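Local coordinates for protein FMN-dependent NADH:quinone oxidoreductase 1 (PDB 3U7I) that probably reduces quinones and cleaves the azo bond of aromatic azo compounds with electrons from NADH, as a homodimer carrying one FMN per subunit, at residues Ser20-Lys25 against Val185-Thr190; Phe107-Lys112 against Lys168-Met173; His29-Tyr34 against Glu42-Ile47. All coordinates share one frame; numbering follows the deposited sequence.

Contact 1. Residues Ser20-Lys25 against Val185-Thr190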
loop_
_atom_site.group_PDB
_atom_site.type_symbol
_atom_site.label_atom_id
_atom_site.label_comp_id
_atom_site.label_asym_id
_atom_site.label_seq_id
_atom_site.Cartn_x
_atom_site.Cartn_y
_atom_site.Cartn_z
ATOM N N SER C 20 -13.189 -14.980 -14.046
ATOM C CA SER C 20 -12.066 -14.982 -14.981
ATOM C C SER C 20 -10.736 -14.497 -14.378
ATOM O O SER C 20 -9.705 -14.511 -15.054
ATOM C CB SER C 20 -12.409 -14.132 -16.204
ATOM O OG SER C 20 -12.612 -12.779 -15.835
ATOM N N SER C 21 -10.761 -14.065 -13.118
ATOM C CA SER C 21 -9.553 -13.612 -12.428
ATOM C C SER C 21 -8.756 -14.801 -11.924
ATOM O O SER C 21 -9.300 -15.650 -11.211
ATOM C CB SER C 21 -9.912 -12.716 -11.242
ATOM O OG SER C 21 -10.602 -11.558 -11.670
ATOM N N VAL C 22 -7.472 -14.855 -12.280
ATOM C CA VAL C 22 -6.612 -15.972 -11.868
ATOM C C VAL C 22 -6.632 -16.234 -10.353
ATOM O O VAL C 22 -6.818 -17.377 -9.917
ATOM C CB VAL C 22 -5.165 -15.802 -12.359
ATOM C CG1 VAL C 22 -4.302 -16.941 -11.843
ATOM C CG2 VAL C 22 -5.130 -15.762 -13.879
ATOM N N SER C 23 -6.455 -15.179 -9.559
ATOM C CA SER C 23 -6.493 -15.307 -8.102
ATOM C C SER C 23 -7.879 -15.735 -7.587
ATOM O O SER C 23 -7.986 -16.473 -6.611
ATOM C CB SER C 23 -6.025 -14.018 -7.419
ATOM O OG SER C 23 -6.873 -12.925 -7.721
ATOM N N ILE C 24 -8.936 -15.279 -8.247
ATOM C CA ILE C 24 -10.291 -15.685 -7.869
ATOM C C ILE C 24 -10.566 -17.161 -8.221
ATOM O O ILE C 24 -11.154 -17.882 -7.420
ATOM C CB ILE C 24 -11.361 -14.741 -8.477
ATOM C CG1 ILE C 24 -11.181 -13.315 -7.928
ATOM C CG2 ILE C 24 -12.758 -15.258 -8.183
ATOM C CD1 ILE C 24 -11.968 -12.233 -8.669
ATOM N N LYS C 25 -10.123 -17.608 -9.399
ATOM C CA LYS C 25 -10.203 -19.026 -9.759
ATOM C C LYS C 25 -9.470 -19.893 -8.752
ATOM O O LYS C 25 -10.004 -20.898 -8.291
ATOM C CB LYS C 25 -9.627 -19.296 -11.156
ATOM C CG LYS C 25 -10.593 -19.022 -12.279
ATOM C CD LYS C 25 -10.043 -19.433 -13.633
ATOM C CE LYS C 25 -10.857 -18.768 -14.739
ATOM N NZ LYS C 25 -10.990 -19.598 -15.974
ATOM N N VAL C 185 0.645 -18.668 -1.656
ATOM C CA VAL C 185 0.600 -19.374 -2.923
ATOM C C VAL C 185 0.700 -18.339 -4.052
ATOM O O VAL C 185 -0.125 -17.427 -4.150
ATOM C CB VAL C 185 -0.673 -20.220 -3.047
ATOM C CG1 VAL C 185 -0.769 -20.845 -4.440
ATOM C CG2 VAL C 185 -0.705 -21.305 -1.949
ATOM N N ARG C 186 1.733 -18.472 -4.878
ATOM C CA ARG C 186 1.977 -17.538 -5.970
ATOM C C ARG C 186 1.532 -18.108 -7.314
ATOM O O ARG C 186 2.233 -18.928 -7.920
ATOM C CB ARG C 186 3.462 -17.165 -6.040
ATOM C CG ARG C 186 3.983 -16.418 -4.824
ATOM C CD ARG C 186 5.420 -15.951 -5.041
ATOM N NE ARG C 186 5.931 -15.229 -3.877
ATOM C CZ ARG C 186 6.348 -15.818 -2.762
ATOM N NH1 ARG C 186 6.313 -17.139 -2.644
ATOM N NH2 ARG C 186 6.799 -15.083 -1.759
ATOM N N ALA C 187 0.363 -17.672 -7.776
ATOM C CA ALA C 187 -0.075 -17.987 -9.126
ATOM C C ALA C 187 0.625 -16.990 -10.041
ATOM O O ALA C 187 -0.003 -16.090 -10.603
ATOM C CB ALA C 187 -1.575 -17.863 -9.240
ATOM N N GLN C 188 1.936 -17.163 -10.176
ATOM C CA GLN C 188 2.796 -16.178 -10.815
ATOM C C GLN C 188 3.078 -16.497 -12.280
ATOM O O GLN C 188 2.866 -17.623 -12.741
ATOM C CB GLN C 188 4.118 -16.092 -10.055
ATOM C CG GLN C 188 4.807 -17.444 -9.907
ATOM C CD GLN C 188 6.099 -17.358 -9.119
ATOM O OE1 GLN C 188 6.446 -16.299 -8.594
ATOM N NE2 GLN C 188 6.822 -18.472 -9.035
ATOM N N GLY C 189 3.575 -15.494 -13.002
ATOM C CA GLY C 189 3.938 -15.652 -14.396
ATOM C C GLY C 189 2.755 -15.736 -15.343
ATOM O O GLY C 189 2.837 -16.406 -16.367
ATOM N N THR C 190 1.659 -15.050 -15.023
ATOM C CA THR C 190 0.489 -15.054 -15.908
ATOM C C THR C 190 0.752 -14.305 -17.231
ATOM O O THR C 190 -0.033 -14.407 -18.184
ATOM C CB THR C 190 -0.787 -14.491 -15.211
ATOM O OG1 THR C 190 -0.649 -13.077 -14.984
ATOM C CG2 THR C 190 -1.047 -15.209 -13.884
#

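Contact 2. Residues Phe107-Lys112 against Lys168-Met173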
loop_
_atom_site.group_PDB
_atom_site.type_symbol
_atom_site.label_atom_id
_atom_site.label_comp_id
_atom_site.label_asym_id
_atom_site.label_seq_id
_atom_site.Cartn_x
_atom_site.Cartn_y
_atom_site.Cartn_z
ATOM N N PHE C 107 3.661 -3.867 -7.378
ATOM C CA PHE C 107 4.595 -4.362 -6.365
ATOM C C PHE C 107 4.230 -4.068 -4.917
ATOM O O PHE C 107 5.118 -4.025 -4.060
ATOM C CB PHE C 107 6.018 -3.871 -6.651
ATOM C CG PHE C 107 6.486 -4.167 -8.048
ATOM C CD1 PHE C 107 6.977 -5.417 -8.378
ATOM C CD2 PHE C 107 6.423 -3.192 -9.033
ATOM C CE1 PHE C 107 7.407 -5.691 -9.665
ATOM C CE2 PHE C 107 6.846 -3.455 -10.321
ATOM C CZ PHE C 107 7.344 -4.706 -10.641
ATOM N N ASN C 108 2.943 -3.856 -4.643
ATOM C CA ASN C 108 2.481 -3.611 -3.267
ATOM C C ASN C 108 1.052 -4.100 -3.118
ATOM O O ASN C 108 0.407 -4.452 -4.109
ATOM C CB ASN C 108 2.559 -2.115 -2.910
ATOM C CG ASN C 108 2.946 -1.861 -1.447
ATOM O OD1 ASN C 108 2.602 -2.634 -0.534
ATOM N ND2 ASN C 108 3.658 -0.752 -1.218
ATOM N N ILE C 109 0.555 -4.119 -1.885
ATOM C CA ILE C 109 -0.821 -4.513 -1.635
ATOM C C ILE C 109 -1.783 -3.504 -2.276
ATOM O O ILE C 109 -1.456 -2.314 -2.389
ATOM C CB ILE C 109 -1.107 -4.639 -0.123
ATOM C CG1 ILE C 109 -0.944 -3.277 0.581
ATOM C CG2 ILE C 109 -0.190 -5.698 0.495
ATOM C CD1 ILE C 109 -1.354 -3.280 2.046
ATOM N N PRO C 110 -2.963 -3.979 -2.724
ATOM C CA PRO C 110 -3.998 -3.071 -3.224
ATOM C C PRO C 110 -4.309 -1.965 -2.214
ATOM O O PRO C 110 -4.292 -2.201 -1.008
ATOM C CB PRO C 110 -5.210 -3.994 -3.396
ATOM C CG PRO C 110 -4.625 -5.320 -3.693
ATOM C CD PRO C 110 -3.375 -5.395 -2.839
ATOM N N SER C 111 -4.608 -0.767 -2.708
ATOM C CA SER C 111 -4.938 0.354 -1.825
ATOM C C SER C 111 -5.983 -0.007 -0.769
ATOM O O SER C 111 -5.851 0.382 0.392
ATOM C CB SER C 111 -5.401 1.563 -2.629
ATOM O OG SER C 111 -6.500 1.229 -3.450
ATOM N N LYS C 112 -7.022 -0.742 -1.161
ATOM C CA LYS C 112 -8.065 -1.098 -0.194
ATOM C C LYS C 112 -7.577 -2.108 0.853
ATOM O O LYS C 112 -8.115 -2.163 1.951
ATOM C CB LYS C 112 -9.368 -1.559 -0.874
ATOM C CG LYS C 112 -10.107 -0.468 -1.653
ATOM C CD LYS C 112 -10.374 0.800 -0.829
ATOM C CE LYS C 112 -11.290 0.549 0.378
ATOM N NZ LYS C 112 -11.665 1.835 1.087
ATOM N N LYS C 168 6.171 -9.191 1.327
ATOM C CA LYS C 168 7.050 -8.761 2.412
ATOM C C LYS C 168 6.262 -8.045 3.508
ATOM O O LYS C 168 6.402 -8.351 4.696
ATOM C CB LYS C 168 8.180 -7.874 1.869
ATOM C CG LYS C 168 9.190 -8.658 1.052
ATOM C CD LYS C 168 10.335 -7.783 0.574
ATOM C CE LYS C 168 11.490 -8.641 0.061
ATOM N NZ LYS C 168 12.700 -7.802 -0.165
ATOM N N TYR C 169 5.413 -7.110 3.100
ATOM C CA TYR C 169 4.612 -6.352 4.046
ATOM C C TYR C 169 3.625 -7.245 4.787
ATOM O O TYR C 169 3.583 -7.237 6.020
ATOM C CB TYR C 169 3.875 -5.230 3.328
ATOM C CG TYR C 169 2.961 -4.424 4.209
ATOM C CD1 TYR C 169 3.472 -3.476 5.084
ATOM C CD2 TYR C 169 1.587 -4.604 4.165
ATOM C CE1 TYR C 169 2.640 -2.726 5.888
ATOM C CE2 TYR C 169 0.744 -3.862 4.968
ATOM C CZ TYR C 169 1.270 -2.921 5.829
ATOM O OH TYR C 169 0.434 -2.162 6.627
ATOM N N LEU C 170 2.836 -8.026 4.056
ATOM C CA LEU C 170 1.835 -8.872 4.717
ATOM C C LEU C 170 2.441 -9.854 5.724
ATOM O O LEU C 170 1.957 -9.949 6.851
ATOM C CB LEU C 170 0.941 -9.597 3.700
ATOM C CG LEU C 170 0.017 -8.684 2.888
ATOM C CD1 LEU C 170 -0.675 -9.455 1.779
ATOM C CD2 LEU C 170 -1.001 -8.012 3.799
ATOM N N LYS C 171 3.486 -10.585 5.324
ATOM C CA LYS C 171 4.154 -11.512 6.238
ATOM C C LYS C 171 4.638 -10.786 7.502
ATOM O O LYS C 171 4.425 -11.254 8.632
ATOM C CB LYS C 171 5.349 -12.181 5.556
ATOM C CG LYS C 171 5.927 -13.351 6.354
ATOM C CD LYS C 171 7.165 -13.913 5.695
ATOM C CE LYS C 171 7.605 -15.181 6.392
ATOM N NZ LYS C 171 8.945 -15.593 5.905
ATOM N N ALA C 172 5.295 -9.643 7.288
ATOM C CA ALA C 172 5.851 -8.828 8.375
ATOM C C ALA C 172 4.785 -8.371 9.369
ATOM O O ALA C 172 4.942 -8.562 10.587
ATOM C CB ALA C 172 6.610 -7.614 7.808
HETATM N N MSE C 173 3.714 -7.764 8.847
HETATM C CA MSE C 173 2.653 -7.222 9.690
HETATM C C MSE C 173 1.990 -8.338 10.481
HETATM O O MSE C 173 1.776 -8.221 11.692
HETATM C CB MSE C 173 1.609 -6.486 8.859
HETATM C CG MSE C 173 2.141 -5.211 8.211
HETATM SE SE MSE C 173 2.908 -3.936 9.478
HETATM C CE MSE C 173 4.794 -4.296 9.200
#

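Contact 3. Residues His29-Tyr34 against Glu42-Ile47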
loop_
_atom_site.group_PDB
_atom_site.type_symbol
_atom_site.label_atom_id
_atom_site.label_comp_id
_atom_site.label_asym_id
_atom_site.label_seq_id
_atom_site.Cartn_x
_atom_site.Cartn_y
_atom_site.Cartn_z
ATOM N N HIS C 29 -11.111 -22.639 -6.078
ATOM C CA HIS C 29 -10.613 -24.006 -6.013
ATOM C C HIS C 29 -10.215 -24.341 -4.573
ATOM O O HIS C 29 -10.571 -25.407 -4.062
ATOM C CB HIS C 29 -9.426 -24.193 -6.958
ATOM C CG HIS C 29 -9.041 -25.626 -7.170
ATOM N ND1 HIS C 29 -9.738 -26.468 -8.009
ATOM C CD2 HIS C 29 -8.030 -26.364 -6.650
ATOM C CE1 HIS C 29 -9.174 -27.663 -7.995
ATOM N NE2 HIS C 29 -8.139 -27.628 -7.173
ATOM N N PHE C 30 -9.486 -23.426 -3.926
ATOM C CA PHE C 30 -9.152 -23.575 -2.512
ATOM C C PHE C 30 -10.407 -23.781 -1.654
ATOM O O PHE C 30 -10.466 -24.710 -0.842
ATOM C CB PHE C 30 -8.351 -22.375 -1.975
ATOM C CG PHE C 30 -8.268 -22.337 -0.465
ATOM C CD1 PHE C 30 -7.347 -23.124 0.216
ATOM C CD2 PHE C 30 -9.135 -21.542 0.274
ATOM C CE1 PHE C 30 -7.283 -23.102 1.609
ATOM C CE2 PHE C 30 -9.083 -21.524 1.662
ATOM C CZ PHE C 30 -8.152 -22.302 2.330
ATOM N N LEU C 31 -11.405 -22.918 -1.839
ATOM C CA LEU C 31 -12.576 -22.925 -0.967
ATOM C C LEU C 31 -13.378 -24.218 -1.082
ATOM O O LEU C 31 -13.861 -24.755 -0.079
ATOM C CB LEU C 31 -13.464 -21.707 -1.234
ATOM C CG LEU C 31 -14.574 -21.457 -0.205
ATOM C CD1 LEU C 31 -13.991 -21.164 1.173
ATOM C CD2 LEU C 31 -15.486 -20.324 -0.657
ATOM N N GLU C 32 -13.515 -24.715 -2.307
ATOM C CA GLU C 32 -14.191 -25.987 -2.547
ATOM C C GLU C 32 -13.462 -27.122 -1.833
ATOM O O GLU C 32 -14.072 -27.940 -1.143
ATOM C CB GLU C 32 -14.262 -26.263 -4.048
ATOM C CG GLU C 32 -15.004 -27.540 -4.415
ATOM C CD GLU C 32 -15.045 -27.788 -5.918
ATOM O OE1 GLU C 32 -14.588 -26.915 -6.692
ATOM O OE2 GLU C 32 -15.539 -28.864 -6.323
ATOM N N SER C 33 -12.145 -27.151 -2.000
ATOM C CA SER C 33 -11.282 -28.138 -1.354
ATOM C C SER C 33 -11.322 -28.046 0.186
ATOM O O SER C 33 -11.475 -29.061 0.884
ATOM C CB SER C 33 -9.848 -27.967 -1.871
ATOM O OG SER C 33 -8.976 -28.938 -1.329
ATOM N N TYR C 34 -11.191 -26.825 0.697
ATOM C CA TYR C 34 -11.265 -26.551 2.129
ATOM C C TYR C 34 -12.587 -27.024 2.726
ATOM O O TYR C 34 -12.598 -27.725 3.745
ATOM C CB TYR C 34 -11.107 -25.050 2.351
ATOM C CG TYR C 34 -10.847 -24.607 3.774
ATOM C CD1 TYR C 34 -9.777 -25.120 4.508
ATOM C CD2 TYR C 34 -11.631 -23.621 4.359
ATOM C CE1 TYR C 34 -9.515 -24.681 5.812
ATOM C CE2 TYR C 34 -11.379 -23.173 5.654
ATOM C CZ TYR C 34 -10.319 -23.708 6.377
ATOM O OH TYR C 34 -10.075 -23.260 7.660
ATOM N N GLU C 42 -16.625 -25.498 12.070
ATOM C CA GLU C 42 -16.001 -24.364 11.388
ATOM C C GLU C 42 -17.004 -23.539 10.603
ATOM O O GLU C 42 -17.774 -24.086 9.807
ATOM C CB GLU C 42 -14.912 -24.851 10.423
ATOM C CG GLU C 42 -14.099 -23.723 9.790
ATOM C CD GLU C 42 -13.026 -23.190 10.733
ATOM O OE1 GLU C 42 -12.743 -23.860 11.746
ATOM O OE2 GLU C 42 -12.459 -22.109 10.461
ATOM N N THR C 43 -16.987 -22.227 10.815
ATOM C CA THR C 43 -17.784 -21.331 9.993
ATOM C C THR C 43 -16.871 -20.439 9.154
ATOM O O THR C 43 -15.664 -20.339 9.402
ATOM C CB THR C 43 -18.761 -20.466 10.821
ATOM O OG1 THR C 43 -18.043 -19.823 11.875
ATOM C CG2 THR C 43 -19.870 -21.318 11.423
ATOM N N ILE C 44 -17.448 -19.792 8.150
ATOM C CA ILE C 44 -16.655 -18.959 7.252
ATOM C C ILE C 44 -17.354 -17.636 6.959
ATOM O O ILE C 44 -18.557 -17.603 6.690
ATOM C CB ILE C 44 -16.370 -19.689 5.918
ATOM C CG1 ILE C 44 -15.657 -21.026 6.176
ATOM C CG2 ILE C 44 -15.589 -18.787 4.974
ATOM C CD1 ILE C 44 -15.418 -21.854 4.920
ATOM N N GLU C 45 -16.592 -16.549 7.028
ATOM C CA GLU C 45 -17.089 -15.235 6.641
ATOM C C GLU C 45 -16.168 -14.655 5.579
ATOM O O GLU C 45 -15.019 -15.081 5.453
ATOM C CB GLU C 45 -17.162 -14.304 7.855
ATOM C CG GLU C 45 -18.054 -14.828 8.957
ATOM C CD GLU C 45 -18.098 -13.914 10.158
ATOM O OE1 GLU C 45 -17.498 -12.815 10.098
ATOM O OE2 GLU C 45 -18.743 -14.298 11.160
ATOM N N GLN C 46 -16.676 -13.699 4.810
ATOM C CA GLN C 46 -15.880 -13.048 3.771
ATOM C C GLN C 46 -16.156 -11.550 3.716
ATOM O O GLN C 46 -17.311 -11.116 3.709
ATOM C CB GLN C 46 -16.158 -13.669 2.397
ATOM C CG GLN C 46 -15.461 -12.948 1.238
ATOM C CD GLN C 46 -15.405 -13.793 -0.018
ATOM O OE1 GLN C 46 -15.488 -15.022 0.048
ATOM N NE2 GLN C 46 -15.272 -13.143 -1.169
ATOM N N ILE C 47 -15.088 -10.765 3.674
ATOM C CA ILE C 47 -15.213 -9.329 3.471
ATOM C C ILE C 47 -14.633 -8.990 2.106
ATOM O O ILE C 47 -13.529 -9.413 1.764
ATOM C CB ILE C 47 -14.530 -8.511 4.611
ATOM C CG1 ILE C 47 -14.694 -7.001 4.389
ATOM C CG2 ILE C 47 -13.057 -8.878 4.754
ATOM C CD1 ILE C 47 -14.132 -6.161 5.531
#

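Contact 1. Residues Ser20-Lys25 against Val185-Thr190
In the flavodoxin-like fold the FMN phosphate is held where the loop after the first strand runs into the first helix, and here V22, in the first turn of helix 22-37, meets A187 of the edge strand 181-187 and T190 of the loop that follows. V22 spreads its two methyls over the two partners. CG1, anti to the backbone N (chi1 177°), lies 3.9 Å from A187 CB. CG2 points to the loop, where V22 CG2 and T190 CG2 come tip to tip at 4.1 Å. The contact is small and wholly apolar.

The chain turns at A187, the centre of an inverse gamma turn, with a weak bond of 2.9 Å from Q188 N to R186 O, and G189 follows with positive phi. After this turn T190 lies near V22, while its OG1 makes a weak hydrogen bond to S150 O. The V22 side chain also touches A149 of the neighbouring strand 143-149. S21 is at the N-cap position, and its backbone O accepts K25 N at 2.8 Å, while its side chain makes no capping bond.

S21, V22 and S23 are predicted to bind FMN. The contact sets the start of this helix against the C-terminal end of the parallel sheet, where flavodoxin-like proteins bind their flavin.

Contact 2. Residues Phe107-Lys112 against Lys168-Met173
Apolar contacts between I109 and the pair Y169 and L170 join the two segments. I109, in the loop before helix 111-120, divides its branches between them. CD1 approaches the Y169 ring obliquely, 3.6 Å from CE2 of Y169 and 3.9 Å from its CD2. CG2 sits against the branch point of L170, 3.8 Å from L170 CG, and also touches both leucine methyls. With chi1 at 63°, CG1 lies between the backbone N and the carbonyl carbon of I109, which sends the ethyl arm to the ring and leaves CG2 for the leucine. A face of the same ring carries CG of M173, a selenomethionine one turn on, 3.4 Å above the plane and toward the rim.

The polar groups work within the loop and across the dimer. I109 N donates to N108 OD1 at 2.9 Å, a bent bond (144°) that ties the asparagine side chain to its own loop. N108 OD1 also bonds to ND2 of N108 in the second subunit, and Y169 OH is hydrogen-bonded to O of N106 in that subunit.

Helix 165-177 here packs beside helix 111-120, whose K114 and M117 touch Y169, while L170 rests on I100 of strand 97-103 and the second subunit packs against N108 and Y169.

Contact 3. Residues His29-Tyr34 against Glu42-Ile47
This is a helix-on-strand contact inside a beta-alpha-beta unit, in which L31 and Y34 of helix 22-37 pack on I44 of the edge strand 43-48, and Y34 reaches past it to E42. I44 sets one methyl against both helix residues: its CD1 lies 4.1 Å from L31 CD1, the two side chains sliding past each other in opposite directions, and 4.2 Å from CD2 of Y34, at the ring edge and near its plane. L31 and Y34 are three residues apart, and both have CG anti to the backbone N (chi1 -169° and -167°), which extends them from the helix toward the strand.

One face of the ring is covered from within the helix, by F30 CZ 3.8 Å above the plane and offset to the rim. At its far end, Y34 OH and E42 OE2 are 3.9 Å apart, too far for a direct bond, with ring and carboxylate planes 75° apart. Both oxygens instead hydrogen-bond to T7 OG1 in the adjacent strand 6-11, and this threonine hydroxyl bridges them.

Strand 6-11, helix 22-37 and strand 43-48 make up the crossover, and apolar side chains packed between helix and sheet are characteristic of the flavodoxin-like alpha/beta sandwich.

Overall arrangement
Contacts 1 and 3 share helix 22-37 and the five-stranded parallel sheet, with centres about 17 Å apart: contact 1 ties the start of the helix to edge strand 181-187, and contact 3 ties its later turns to the other edge strand, 43-48. One helix thus touches both borders of the sheet. Contact 2, about 17 Å from contact 1 and 22 Å from contact 3 between centres, joins the approach to helix 111-120 with helix 165-177 at the dimer interface. Along the chain contact 3 closes before contact 2 opens, and both are nested within the loop closed by contact 1. Helix 165-177 is followed by strand 181-187, linking the subunit interface to the sheet edge near the predicted FMN site.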